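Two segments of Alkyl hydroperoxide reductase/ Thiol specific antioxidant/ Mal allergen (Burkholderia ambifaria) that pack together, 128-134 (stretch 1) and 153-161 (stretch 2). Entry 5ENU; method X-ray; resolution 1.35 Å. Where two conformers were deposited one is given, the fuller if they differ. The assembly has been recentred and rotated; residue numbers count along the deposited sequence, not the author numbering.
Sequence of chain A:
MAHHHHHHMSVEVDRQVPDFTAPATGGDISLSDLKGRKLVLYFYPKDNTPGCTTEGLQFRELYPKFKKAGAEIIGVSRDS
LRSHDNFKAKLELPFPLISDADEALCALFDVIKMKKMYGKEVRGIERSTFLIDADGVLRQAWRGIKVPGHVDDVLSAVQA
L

Stretch 1 128-134: STFLIDA
Stretch 2, residues 153-161: DVLSAVQAL

Residues 128-132 form an extended strand, with phi/psi from -152/151 at Ser-128 through -105/114 at Leu-131 to -112/132 at Ile-132. Stretch 2 is helical from Asp-153, continuing a helix that begins earlier in the chain, with phi/psi near -63/-43 through Val-158; Gln-159 is -68/-29 and Ala-160 -88/-7. The axes run nearly parallel, at 11°, with a closest approach of 10.0 Å. CA of Leu-131 lies 7.5 Å from CA of Val-158, and CA of Asp-133 lies 7.9 Å from CA of Leu-161.

No hydrogen bond crosses the interface. Apolar side-chain packing holds it together, burying 270 Å², both sides summed. In the strand the CA-to-CB bonds of Thr-129 and Leu-131 point toward stretch 2 and those of Phe-130 and Ile-132 away; that of Asp-133, in the loop just after, also points toward it.

Leu-131 (chi1 t, chi2 p) is the centre. Its CD1 meets CG2 of Val-158 (chi1 t) at 3.7 Å. Its CD2 lies 3.8 Å from CB of Ala-157. The same CD2 is 4.0 Å from CD1 of Leu-161 (chi1 m, chi2 t).

At the ends, CG2 of Thr-129 (chi1 m) reaches CG2 of Val-154 (chi1 t) at 4.1 Å. Thr-129 OG1 is hydrogen-bonded elsewhere in the structure. Asp-133 (chi1 p) offers CB to CD1 of Leu-161 at 4.1 Å; its OD1 and OD2 are hydrogen-bonded outside the two stretches.

Within the helix, Ala-157 N to Asp-153 O is 3.0 Å and Val-158 N to Val-154 O 2.9 Å, both hydrogen bonds.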

# COMPACT_ATOMS: atom_id res chain seq x y z
N SER A 128 -1.79 -6.68 -2.27
CA SER A 128 -1.87 -6.02 -3.56
C SER A 128 -1.04 -4.75 -3.49
O SER A 128 -0.95 -4.11 -2.43
CB SER A 128 -3.31 -5.63 -3.92
OG SER A 128 -4.17 -6.74 -3.86
N THR A 129 -0.49 -4.34 -4.64
CA THR A 129 0.35 -3.14 -4.73
C THR A 129 -0.07 -2.32 -5.93
O THR A 129 -0.51 -2.87 -6.94
CB THR A 129 1.81 -3.53 -4.82
OG1 THR A 129 2.13 -4.31 -3.67
CG2 THR A 129 2.74 -2.30 -4.90
N PHE A 130 0.06 -1.00 -5.80
CA PHE A 130 -0.36 -0.05 -6.82
C PHE A 130 0.75 0.96 -7.03
O PHE A 130 1.29 1.51 -6.07
CB PHE A 130 -1.64 0.63 -6.36
CG PHE A 130 -2.75 -0.35 -6.14
CD1 PHE A 130 -3.56 -0.75 -7.21
CD2 PHE A 130 -2.94 -0.95 -4.89
CE1 PHE A 130 -4.57 -1.70 -7.01
CE2 PHE A 130 -3.94 -1.90 -4.71
CZ PHE A 130 -4.75 -2.26 -5.77
N LEU A 131 1.14 1.16 -8.28
CA LEU A 131 2.14 2.14 -8.67
C LEU A 131 1.41 3.31 -9.31
O LEU A 131 0.79 3.16 -10.37
CB LEU A 131 3.17 1.54 -9.62
CG LEU A 131 4.16 2.53 -10.24
CD1 LEU A 131 4.87 3.32 -9.16
CD2 LEU A 131 5.17 1.78 -11.11
N ILE A 132 1.46 4.46 -8.64
CA ILE A 132 0.80 5.68 -9.06
C ILE A 132 1.90 6.66 -9.45
O ILE A 132 2.88 6.81 -8.71
CB ILE A 132 -0.07 6.23 -7.91
CG1 ILE A 132 -1.15 5.21 -7.52
CG2 ILE A 132 -0.66 7.59 -8.28
CD1 ILE A 132 -1.77 5.47 -6.17
N ASP A 133 1.77 7.31 -10.61
CA ASP A 133 2.84 8.19 -11.06
C ASP A 133 2.75 9.58 -10.43
O ASP A 133 1.86 9.88 -9.63
CB ASP A 133 2.97 8.20 -12.59
CG ASP A 133 1.80 8.88 -13.30
OD1 ASP A 133 0.99 9.60 -12.66
OD2 ASP A 133 1.74 8.73 -14.54
N ALA A 134 3.71 10.43 -10.79
CA ALA A 134 3.78 11.79 -10.25
C ALA A 134 2.56 12.62 -10.63
O ALA A 134 2.32 13.67 -10.01
CB ALA A 134 5.05 12.48 -10.74
N ASP A 153 10.19 -6.55 -8.58
CA ASP A 153 9.34 -6.21 -9.71
C ASP A 153 8.83 -4.78 -9.59
O ASP A 153 8.77 -4.05 -10.59
CB ASP A 153 8.14 -7.16 -9.78
CG ASP A 153 8.53 -8.59 -10.13
OD1 ASP A 153 9.64 -8.82 -10.66
OD2 ASP A 153 7.70 -9.51 -9.90
N VAL A 154 8.41 -4.36 -8.39
CA VAL A 154 7.91 -3.01 -8.23
C VAL A 154 9.02 -1.99 -8.48
O VAL A 154 8.80 -0.97 -9.14
CB VAL A 154 7.23 -2.83 -6.86
CG1 VAL A 154 6.73 -1.40 -6.67
CG2 VAL A 154 6.09 -3.82 -6.71
N LEU A 155 10.24 -2.28 -8.00
CA LEU A 155 11.34 -1.34 -8.24
C LEU A 155 11.63 -1.22 -9.73
O LEU A 155 11.83 -0.12 -10.24
CB LEU A 155 12.60 -1.77 -7.48
CG LEU A 155 13.83 -0.86 -7.69
CD1 LEU A 155 13.59 0.59 -7.28
CD2 LEU A 155 15.05 -1.44 -6.99
N SER A 156 11.66 -2.35 -10.44
CA SER A 156 11.87 -2.30 -11.88
C SER A 156 10.81 -1.43 -12.55
O SER A 156 11.12 -0.60 -13.40
CB SER A 156 11.86 -3.71 -12.47
OG SER A 156 12.93 -4.49 -11.97
N ALA A 157 9.55 -1.59 -12.14
CA ALA A 157 8.48 -0.80 -12.75
C ALA A 157 8.66 0.69 -12.44
O ALA A 157 8.50 1.54 -13.33
CB ALA A 157 7.13 -1.32 -12.26
N VAL A 158 9.01 1.02 -11.19
CA VAL A 158 9.28 2.41 -10.82
C VAL A 158 10.38 3.00 -11.69
O VAL A 158 10.28 4.13 -12.18
CB VAL A 158 9.63 2.49 -9.32
CG1 VAL A 158 10.33 3.81 -8.97
CG2 VAL A 158 8.37 2.31 -8.44
N GLN A 159 11.46 2.23 -11.88
CA GLN A 159 12.61 2.75 -12.63
C GLN A 159 12.29 2.96 -14.10
O GLN A 159 12.90 3.81 -14.75
CB GLN A 159 13.80 1.82 -12.45
CG GLN A 159 14.39 1.87 -11.04
CD GLN A 159 15.39 0.78 -10.77
OE1 GLN A 159 15.31 -0.30 -11.34
NE2 GLN A 159 16.32 1.05 -9.88
N ALA A 160 11.37 2.17 -14.65
CA ALA A 160 11.06 2.24 -16.07
C ALA A 160 9.98 3.27 -16.41
O ALA A 160 9.73 3.48 -17.59
CB ALA A 160 10.58 0.88 -16.58
N LEU A 161 9.34 3.89 -15.42
CA LEU A 161 8.29 4.85 -15.73
C LEU A 161 8.84 6.03 -16.54
O LEU A 161 9.96 6.48 -16.30
CB LEU A 161 7.62 5.38 -14.48
CG LEU A 161 6.53 4.55 -13.82
CD1 LEU A 161 5.93 5.34 -12.67
CD2 LEU A 161 5.41 4.11 -14.79
OXT LEU A 161 8.17 6.53 -17.46